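Local coordinates for AAEL008620-PA odorant-binding protein (Aedes aegypti, PDB 5V13) that binds juvenile hormone in mosquito hemolymph as a member of the odorant-binding protein family, at residues Q101-G115 / K128-I140. Sequence-based numbering, arbitrary orientation.
Sequences QLQALKNNAEPMLAG and KYATFYATHHSTI. With JH3 (methyl (2E,6E)-9-[(2R)-3,3-dimethyloxiran-2-yl]-3,7-dimethylnona-2,6-dienoate), chain E.
Phe132 fits as a knob into a hole formed by Leu105, Ala109, Met112 and Leu113. Leu113 CD1 lies over the centre of one ring face, 3.9 Å from the centroid, in a CH-pi contact. At the far end of the ring, Leu105 CG meets Phe132 CZ at 3.8 Å. Phe132 CG stands anti to the backbone N (chi1 -180°), which sends the ring across to helix 99-113. Met112 covers the root of this side chain. Its thioether, extended beyond CG, runs on past Thr131 CG2, and its CE reaches Thr135 OG1.

Leu105 links this ring to that of His136. Asn108 ND2 donates to His136 NE2 at 2.9 Å, in the ring plane and nearly straight (160°). As an acceptor, NE2 is probably unprotonated. Leu105 CA sits over one face of this imidazole, and Thr135 CG2 over the opposite one. His136 ND1 is buried without a polar partner. Farther along, Leu105 CD1 touches Thr139 CG2 at 3.6 Å.

The two helices, 99-113 and 122-135, pack antiparallel as a pair within the mainly helical fold of the PBP/GOBP family. The axes of 101-113 and 128-135 come within 8.9 Å. His136 is the first residue beyond helix 122-135 and the N-cap of helix 137-143, so its side chain is held where the chain breaks between helices.

At the other end, Lys128 NZ donates to Ala114 O at 2.7 Å, just past the end of helix 99-113. A water accepts from Phe132 N and lies within hydrogen-bonding distance of Met112 O and Lys128 O. Leu113 CD2 meets the edge of the Tyr129 ring, whose OH donates to the epoxide oxygen O3 of JH3 at 2.7 Å. Behind the pair, Phe87 of helix 84-94 meets Phe132 edge-to-face, and Phe82 packs against Tyr129.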
ATOM      1  N   GLN B 101      28.714  -7.775   4.954  1.00 28.40           N
ATOM      2  CA  GLN B 101      28.237  -7.445   6.299  1.00 32.48           C
ATOM      3  C   GLN B 101      27.156  -8.410   6.769  1.00 29.65           C
ATOM      4  O   GLN B 101      27.050  -8.685   7.972  1.00 25.31           O
ATOM      5  CB  GLN B 101      27.717  -6.006   6.347  1.00 35.82           C
ATOM      6  CG  GLN B 101      28.824  -4.963   6.380  1.00 42.50           C
ATOM      7  CD  GLN B 101      29.927  -5.324   7.367  1.00 51.21           C
ATOM      8  OE1 GLN B 101      29.708  -5.351   8.582  1.00 51.94           O
ATOM      9  NE2 GLN B 101      31.117  -5.615   6.846  1.00 53.79           N
ATOM     10  N   LEU B 102      26.345  -8.931   5.846  1.00 19.59           N
ATOM     11  CA  LEU B 102      25.375  -9.952   6.225  1.00 22.94           C
ATOM     12  C   LEU B 102      26.081 -11.199   6.747  1.00 24.39           C
ATOM     13  O   LEU B 102      25.707 -11.751   7.789  1.00 22.85           O
ATOM     14  CB  LEU B 102      24.484 -10.290   5.033  1.00 25.26           C
ATOM     15  CG  LEU B 102      23.457 -11.409   5.235  1.00 24.71           C
ATOM     16  CD1 LEU B 102      22.531 -11.078   6.404  1.00 23.16           C
ATOM     17  CD2 LEU B 102      22.668 -11.619   3.940  1.00 25.72           C
ATOM     18  N   GLN B 103      27.115 -11.655   6.035  1.00 25.37           N
ATOM     19  CA  GLN B 103      27.837 -12.848   6.464  1.00 31.04           C
ATOM     20  C   GLN B 103      28.575 -12.605   7.777  1.00 28.26           C
ATOM     21  O   GLN B 103      28.681 -13.512   8.615  1.00 27.46           O
ATOM     22  CB  GLN B 103      28.814 -13.298   5.378  1.00 31.69           C
ATOM     23  CG  GLN B 103      29.497 -14.628   5.675  1.00 35.79           C
ATOM     24  CD  GLN B 103      28.506 -15.765   5.855  1.00 43.87           C
ATOM     25  OE1 GLN B 103      27.499 -15.849   5.147  1.00 47.48           O
ATOM     26  NE2 GLN B 103      28.785 -16.643   6.806  1.00 43.59           N
ATOM     27  N   ALA B 104      29.095 -11.390   7.975  1.00 21.22           N
ATOM     28  CA  ALA B 104      29.757 -11.082   9.243  1.00 26.05           C
ATOM     29  C   ALA B 104      28.785 -11.193  10.411  1.00 20.50           C
ATOM     30  O   ALA B 104      29.117 -11.775  11.453  1.00 24.11           O
ATOM     31  CB  ALA B 104      30.378  -9.683   9.192  1.00 25.02           C
ATOM     32  N   LEU B 105      27.578 -10.651  10.258  1.00 22.62           N
ATOM     33  CA  LEU B 105      26.581 -10.792  11.315  1.00 16.05           C
ATOM     34  C   LEU B 105      26.266 -12.262  11.577  1.00 21.01           C
ATOM     35  O   LEU B 105      26.235 -12.700  12.733  1.00 22.74           O
ATOM     36  CB  LEU B 105      25.321 -10.002  10.956  1.00 17.94           C
ATOM     37  CG  LEU B 105      24.237  -9.903  12.045  1.00 22.42           C
ATOM     38  CD1 LEU B 105      23.511  -8.559  12.007  1.00 20.27           C
ATOM     39  CD2 LEU B 105      23.238 -11.041  11.921  1.00 19.24           C
ATOM     40  N   LYS B 106      26.085 -13.051  10.516  1.00 16.00           N
ATOM     41  CA  LYS B 106      25.856 -14.485  10.696  1.00 20.74           C
ATOM     42  C   LYS B 106      26.978 -15.153  11.488  1.00 27.89           C
ATOM     43  O   LYS B 106      26.715 -15.992  12.357  1.00 31.37           O
ATOM     44  CB  LYS B 106      25.704 -15.163   9.341  1.00 24.88           C
ATOM     45  CG  LYS B 106      24.365 -14.933   8.680  1.00 26.49           C
ATOM     46  CD  LYS B 106      24.281 -15.750   7.409  1.00 27.86           C
ATOM     47  CE  LYS B 106      23.043 -15.418   6.618  1.00 34.08           C
ATOM     48  NZ  LYS B 106      23.191 -15.936   5.222  1.00 32.67           N
ATOM     49  N   ASN B 107      28.237 -14.807  11.200  1.00 24.60           N
ATOM     50  CA  ASN B 107      29.350 -15.442  11.904  1.00 22.45           C
ATOM     51  C   ASN B 107      29.460 -14.973  13.355  1.00 25.23           C
ATOM     52  O   ASN B 107      29.907 -15.738  14.221  1.00 23.24           O
ATOM     53  CB  ASN B 107      30.671 -15.167  11.179  1.00 28.04           C
ATOM     54  CG  ASN B 107      30.702 -15.743   9.773  1.00 35.60           C
ATOM     55  OD1 ASN B 107      29.878 -16.579   9.414  1.00 37.32           O
ATOM     56  ND2 ASN B 107      31.657 -15.295   8.975  1.00 40.21           N
ATOM     57  N   ASN B 108      29.075 -13.731  13.639  1.00 20.27           N
ATOM     58  CA  ASN B 108      29.327 -13.136  14.949  1.00 18.67           C
ATOM     59  C   ASN B 108      28.180 -13.297  15.942  1.00 20.37           C
ATOM     60  O   ASN B 108      28.415 -13.186  17.156  1.00 22.16           O
ATOM     61  CB  ASN B 108      29.624 -11.643  14.801  1.00 23.19           C
ATOM     62  CG  ASN B 108      31.033 -11.364  14.315  1.00 31.08           C
ATOM     63  OD1 ASN B 108      31.974 -12.102  14.613  1.00 28.69           O
ATOM     64  ND2 ASN B 108      31.187 -10.274  13.581  1.00 25.28           N
ATOM     65  N   ALA B 109      26.955 -13.537  15.463  1.00 19.95           N
ATOM     66  CA  ALA B 109      25.784 -13.485  16.338  1.00 16.19           C
ATOM     67  C   ALA B 109      25.903 -14.461  17.503  1.00 19.98           C
ATOM     68  O   ALA B 109      25.773 -14.067  18.670  1.00 19.18           O
ATOM     69  CB  ALA B 109      24.512 -13.760  15.529  1.00 18.32           C
ATOM     70  N   GLU B 110      26.161 -15.740  17.212  1.00 19.21           N
ATOM     71  CA  GLU B 110      26.239 -16.719  18.295  1.00 19.57           C
ATOM     72  C   GLU B 110      27.421 -16.466  19.226  1.00 18.96           C
ATOM     73  O   GLU B 110      27.212 -16.431  20.453  1.00 19.36           O
ATOM     74  CB  GLU B 110      26.248 -18.141  17.721  1.00 28.82           C
ATOM     75  CG  GLU B 110      26.112 -19.220  18.783  1.00 43.52           C
ATOM     76  CD  GLU B 110      26.408 -20.610  18.251  1.00 65.16           C
ATOM     77  OE1 GLU B 110      26.656 -21.522  19.072  1.00 71.50           O
ATOM     78  OE2 GLU B 110      26.398 -20.791  17.012  1.00 72.20           O
ATOM     79  N   PRO B 111      28.656 -16.259  18.749  1.00 18.77           N
ATOM     80  CA  PRO B 111      29.748 -16.047  19.713  1.00 22.68           C
ATOM     81  C   PRO B 111      29.597 -14.781  20.543  1.00 26.46           C
ATOM     82  O   PRO B 111      29.892 -14.810  21.746  1.00 21.13           O
ATOM     83  CB  PRO B 111      31.016 -16.025  18.838  1.00 23.74           C
ATOM     84  CG  PRO B 111      30.565 -15.912  17.445  1.00 24.84           C
ATOM     85  CD  PRO B 111      29.169 -16.462  17.377  1.00 23.41           C
ATOM     86  N   MET B 112      29.110 -13.681  19.957  1.00 20.67           N
ATOM     87  CA  MET B 112      29.000 -12.436  20.718  1.00 16.37           C
ATOM     88  C   MET B 112      27.778 -12.393  21.635  1.00 20.78           C
ATOM     89  O   MET B 112      27.801 -11.686  22.648  1.00 26.14           O
ATOM     90  CB  MET B 112      28.965 -11.245  19.767  1.00 19.01           C
ATOM     91  CG  MET B 112      30.312 -10.950  19.130  1.00 22.91           C
ATOM     92  SD  MET B 112      30.212  -9.578  17.980  1.00 22.28           S
ATOM     93  CE  MET B 112      31.930  -9.458  17.484  1.00 22.50           C
ATOM     94  N   LEU B 113      26.705 -13.115  21.321  1.00 17.15           N
ATOM     95  CA  LEU B 113      25.491 -13.047  22.134  1.00 16.22           C
ATOM     96  C   LEU B 113      25.278 -14.257  23.035  1.00 26.82           C
ATOM     97  O   LEU B 113      24.342 -14.244  23.843  1.00 31.44           O
ATOM     98  CB  LEU B 113      24.270 -12.855  21.237  1.00 16.74           C
ATOM     99  CG  LEU B 113      24.219 -11.491  20.567  1.00 18.15           C
ATOM    100  CD1 LEU B 113      23.147 -11.479  19.497  1.00 21.64           C
ATOM    101  CD2 LEU B 113      23.994 -10.353  21.620  1.00 17.12           C
ATOM    102  N   ALA B 114      26.119 -15.283  22.931  1.00 34.25           N
ATOM    103  CA  ALA B 114      25.902 -16.518  23.672  1.00 39.90           C
ATOM    104  C   ALA B 114      26.134 -16.322  25.163  1.00 36.18           C
ATOM    105  O   ALA B 114      26.931 -15.480  25.590  1.00 37.47           O
ATOM    106  CB  ALA B 114      26.833 -17.623  23.173  1.00 41.85           C
ATOM    107  N   GLY B 115      25.437 -17.131  25.956  1.00 41.44           N
ATOM    108  CA  GLY B 115      25.656 -17.163  27.387  1.00 37.81           C
ATOM    109  C   GLY B 115      24.411 -16.841  28.183  1.00 33.60           C
ATOM    110  O   GLY B 115      23.690 -15.894  27.865  1.00 36.39           O
ATOM    111  N   LYS B 128      25.525  -7.327  27.878  1.00 15.62           N
ATOM    112  CA  LYS B 128      25.692  -8.511  27.043  1.00 18.72           C
ATOM    113  C   LYS B 128      25.503  -8.173  25.567  1.00 16.84           C
ATOM    114  O   LYS B 128      26.194  -8.726  24.706  1.00 21.21           O
ATOM    115  CB  LYS B 128      24.718  -9.604  27.507  1.00 17.09           C
ATOM    116  CG  LYS B 128      24.677 -10.864  26.628  1.00 16.50           C
ATOM    117  CD  LYS B 128      26.086 -11.442  26.399  1.00 28.10           C
ATOM    118  CE  LYS B 128      26.355 -12.666  27.254  1.00 44.08           C
ATOM    119  NZ  LYS B 128      27.691 -13.271  26.956  1.00 46.56           N
ATOM    120  N   TYR B 129      24.619  -7.227  25.263  1.00 17.14           N
ATOM    121  CA  TYR B 129      24.356  -6.818  23.885  1.00 13.42           C
ATOM    122  C   TYR B 129      25.473  -5.952  23.296  1.00 14.07           C
ATOM    123  O   TYR B 129      25.566  -5.826  22.066  1.00 15.65           O
ATOM    124  CB  TYR B 129      23.033  -6.060  23.874  1.00 17.14           C
ATOM    125  CG  TYR B 129      22.386  -5.773  22.531  1.00 12.87           C
ATOM    126  CD1 TYR B 129      22.179  -6.781  21.594  1.00 13.74           C
ATOM    127  CD2 TYR B 129      21.902  -4.506  22.246  1.00 13.53           C
ATOM    128  CE1 TYR B 129      21.543  -6.509  20.372  1.00 12.65           C
ATOM    129  CE2 TYR B 129      21.283  -4.228  21.051  1.00 11.47           C
ATOM    130  CZ  TYR B 129      21.104  -5.229  20.120  1.00 17.29           C
ATOM    131  OH  TYR B 129      20.463  -4.943  18.938  1.00 13.07           O
ATOM    132  N   ALA B 130      26.316  -5.351  24.140  1.00 16.71           N
ATOM    133  CA  ALA B 130      27.085  -4.173  23.730  1.00 19.39           C
ATOM    134  C   ALA B 130      28.037  -4.468  22.572  1.00 20.51           C
ATOM    135  O   ALA B 130      28.083  -3.707  21.597  1.00 18.66           O
ATOM    136  CB  ALA B 130      27.850  -3.610  24.931  1.00 22.31           C
ATOM    137  N   THR B 131      28.805  -5.566  22.653  1.00 16.05           N
ATOM    138  CA  THR B 131      29.818  -5.838  21.627  1.00 18.98           C
ATOM    139  C   THR B 131      29.171  -6.088  20.266  1.00 17.65           C
ATOM    140  O   THR B 131      29.591  -5.527  19.244  1.00 22.19           O
ATOM    141  CB  THR B 131      30.688  -7.035  22.027  1.00 22.58           C
ATOM    142  OG1 THR B 131      31.448  -6.723  23.205  1.00 19.27           O
ATOM    143  CG2 THR B 131      31.662  -7.389  20.912  1.00 16.96           C
ATOM    144  N   PHE B 132      28.141  -6.935  20.238  1.00 15.59           N
ATOM    145  CA  PHE B 132      27.420  -7.202  18.996  1.00 15.85           C
ATOM    146  C   PHE B 132      26.818  -5.926  18.425  1.00 13.80           C
ATOM    147  O   PHE B 132      26.864  -5.683  17.211  1.00 16.78           O
ATOM    148  CB  PHE B 132      26.324  -8.240  19.267  1.00 13.76           C
ATOM    149  CG  PHE B 132      25.507  -8.609  18.058  1.00 19.05           C
ATOM    150  CD1 PHE B 132      26.013  -9.472  17.102  1.00 16.11           C
ATOM    151  CD2 PHE B 132      24.203  -8.133  17.908  1.00 19.23           C
ATOM    152  CE1 PHE B 132      25.256  -9.819  15.990  1.00 16.91           C
ATOM    153  CE2 PHE B 132      23.435  -8.481  16.807  1.00 21.06           C
ATOM    154  CZ  PHE B 132      23.960  -9.331  15.842  1.00 15.78           C
ATOM    155  N   TYR B 133      26.217  -5.112  19.283  1.00 16.39           N
ATOM    156  CA  TYR B 133      25.573  -3.902  18.803  1.00 17.68           C
ATOM    157  C   TYR B 133      26.589  -2.927  18.220  1.00 19.89           C
ATOM    158  O   TYR B 133      26.312  -2.263  17.213  1.00 20.90           O
ATOM    159  CB  TYR B 133      24.777  -3.255  19.935  1.00 12.97           C
ATOM    160  CG  TYR B 133      23.918  -2.101  19.475  1.00 15.50           C
ATOM    161  CD1 TYR B 133      22.778  -2.326  18.722  1.00 13.92           C
ATOM    162  CD2 TYR B 133      24.245  -0.792  19.810  1.00 19.51           C
ATOM    163  CE1 TYR B 133      21.990  -1.282  18.297  1.00 15.55           C
ATOM    164  CE2 TYR B 133      23.463   0.263  19.389  1.00 17.86           C
ATOM    165  CZ  TYR B 133      22.334   0.009  18.640  1.00 17.05           C
ATOM    166  OH  TYR B 133      21.543   1.056  18.231  1.00 19.99           O
ATOM    167  N   ALA B 134      27.772  -2.825  18.836  1.00 16.18           N
ATOM    168  CA  ALA B 134      28.783  -1.901  18.325  1.00 23.18           C
ATOM    169  C   ALA B 134      29.346  -2.393  17.003  1.00 27.29           C
ATOM    170  O   ALA B 134      29.591  -1.596  16.089  1.00 30.60           O
ATOM    171  CB  ALA B 134      29.907  -1.712  19.353  1.00 22.70           C
ATOM    172  N   THR B 135      29.519  -3.707  16.875  1.00 18.12           N
ATOM    173  CA  THR B 135      30.158  -4.288  15.705  1.00 20.52           C
ATOM    174  C   THR B 135      29.238  -4.309  14.492  1.00 21.41           C
ATOM    175  O   THR B 135      29.729  -4.242  13.357  1.00 20.03           O
ATOM    176  CB  THR B 135      30.644  -5.705  16.044  1.00 20.88           C
ATOM    177  OG1 THR B 135      31.475  -5.658  17.213  1.00 22.17           O
ATOM    178  CG2 THR B 135      31.444  -6.317  14.891  1.00 26.12           C
ATOM    179  N   HIS B 136      27.912  -4.387  14.701  1.00 20.53           N
ATOM    180  CA  HIS B 136      26.954  -4.509  13.606  1.00 22.36           C
ATOM    181  C   HIS B 136      25.888  -3.422  13.653  1.00 19.13           C
ATOM    182  O   HIS B 136      24.766  -3.628  13.191  1.00 20.80           O
ATOM    183  CB  HIS B 136      26.319  -5.900  13.609  1.00 17.26           C
ATOM    184  CG  HIS B 136      27.322  -6.988  13.415  1.00 23.59           C
ATOM    185  ND1 HIS B 136      27.918  -7.238  12.197  1.00 24.50           N
ATOM    186  CD2 HIS B 136      27.890  -7.846  14.295  1.00 22.60           C
ATOM    187  CE1 HIS B 136      28.785  -8.226  12.327  1.00 23.80           C
ATOM    188  NE2 HIS B 136      28.784  -8.617  13.589  1.00 25.78           N
ATOM    189  N   HIS B 137      26.249  -2.257  14.192  1.00 19.72           N
ATOM    190  CA  HIS B 137      25.308  -1.167  14.438  1.00 22.49           C
ATOM    191  C   HIS B 137      24.450  -0.849  13.212  1.00 17.31           C
ATOM    192  O   HIS B 137      23.216  -0.889  13.268  1.00 14.39           O
ATOM    193  CB  HIS B 137      26.105   0.068  14.885  1.00 21.39           C
ATOM    194  CG  HIS B 137      25.258   1.247  15.235  1.00 32.14           C
ATOM    195  ND1 HIS B 137      24.907   2.209  14.313  1.00 39.37           N
ATOM    196  CD2 HIS B 137      24.699   1.627  16.409  1.00 37.88           C
ATOM    197  CE1 HIS B 137      24.160   3.128  14.903  1.00 41.68           C
ATOM    198  NE2 HIS B 137      24.022   2.798  16.174  1.00 38.02           N
ATOM    199  N   SER B 138      25.091  -0.511  12.093  1.00 19.26           N
ATOM    200  CA  SER B 138      24.327  -0.044  10.935  1.00 17.29           C
ATOM    201  C   SER B 138      23.524  -1.168  10.292  1.00 17.58           C
ATOM    202  O   SER B 138      22.472  -0.908   9.689  1.00 17.22           O
ATOM    203  CB  SER B 138      25.266   0.596   9.910  1.00 27.53           C
ATOM    204  OG  SER B 138      26.154  -0.366   9.373  1.00 31.42           O
ATOM    205  N   THR B 139      23.993  -2.417  10.414  1.00 16.78           N
ATOM    206  CA  THR B 139      23.223  -3.554   9.906  1.00 17.52           C
ATOM    207  C   THR B 139      21.971  -3.788  10.750  1.00 16.54           C
ATOM    208  O   THR B 139      20.885  -3.991  10.208  1.00 15.41           O
ATOM    209  CB  THR B 139      24.102  -4.810   9.877  1.00 18.02           C
ATOM    210  OG1 THR B 139      25.196  -4.618   8.968  1.00 20.60           O
ATOM    211  CG2 THR B 139      23.308  -6.041   9.452  1.00 16.81           C
ATOM    212  N   ILE B 140      22.109  -3.738  12.081  1.00 12.90           N
ATOM    213  CA  ILE B 140      20.967  -3.912  12.982  1.00 12.49           C
ATOM    214  C   ILE B 140      19.922  -2.825  12.742  1.00 13.55           C
ATOM    215  O   ILE B 140      18.722  -3.098  12.646  1.00 13.25           O
ATOM    216  CB  ILE B 140      21.454  -3.900  14.443  1.00 13.58           C
ATOM    217  CG1 ILE B 140      22.366  -5.095  14.704  1.00 13.97           C
ATOM    218  CG2 ILE B 140      20.271  -3.822  15.431  1.00 12.53           C
ATOM    219  CD1 ILE B 140      23.214  -4.924  15.998  1.00 12.30           C
TER
HETATM  220  C1  JH3 E 301      11.864   5.357  17.330  1.00 19.20           C
HETATM  221  O2  JH3 E 301      12.046   5.611  16.153  1.00 26.63           O
HETATM  222  O1  JH3 E 301      10.638   5.810  17.937  1.00 26.28           O
HETATM  223  CM  JH3 E 301       9.667   6.459  17.114  1.00 26.40           C
HETATM  224  C2  JH3 E 301      12.803   4.595  18.175  1.00 17.52           C
HETATM  225  C3  JH3 E 301      13.995   4.105  17.824  1.00 12.87           C
HETATM  226  C3' JH3 E 301      14.603   4.264  16.458  1.00 17.41           C
HETATM  227  C4  JH3 E 301      14.745   3.337  18.886  1.00 13.64           C
HETATM  228  C5  JH3 E 301      15.353   2.085  18.261  1.00 16.25           C
HETATM  229  C6  JH3 E 301      15.699   1.098  19.353  1.00 14.03           C
HETATM  230  C7  JH3 E 301      16.926   0.995  19.883  1.00 15.23           C
HETATM  231  C7' JH3 E 301      18.040   1.905  19.438  1.00 16.95           C
HETATM  232  C8  JH3 E 301      17.156  -0.044  20.970  1.00 19.48           C
HETATM  233  C9  JH3 E 301      18.169  -1.120  20.542  1.00 18.61           C
HETATM  234  CA  JH3 E 301      17.839  -1.729  19.181  1.00 16.96           C
HETATM  235  O3  JH3 E 301      18.678  -2.856  18.842  1.00 16.80           O
HETATM  236  CB  JH3 E 301      17.335  -3.170  19.214  1.00 17.52           C
HETATM  237  CB' JH3 E 301      16.346  -3.477  18.084  1.00 14.96           C
HETATM  238  CC  JH3 E 301      17.238  -3.917  20.536  1.00 20.65           C
HETATM  239  O   HOH W   1      27.581  -8.759  22.408  1.00 17.34           O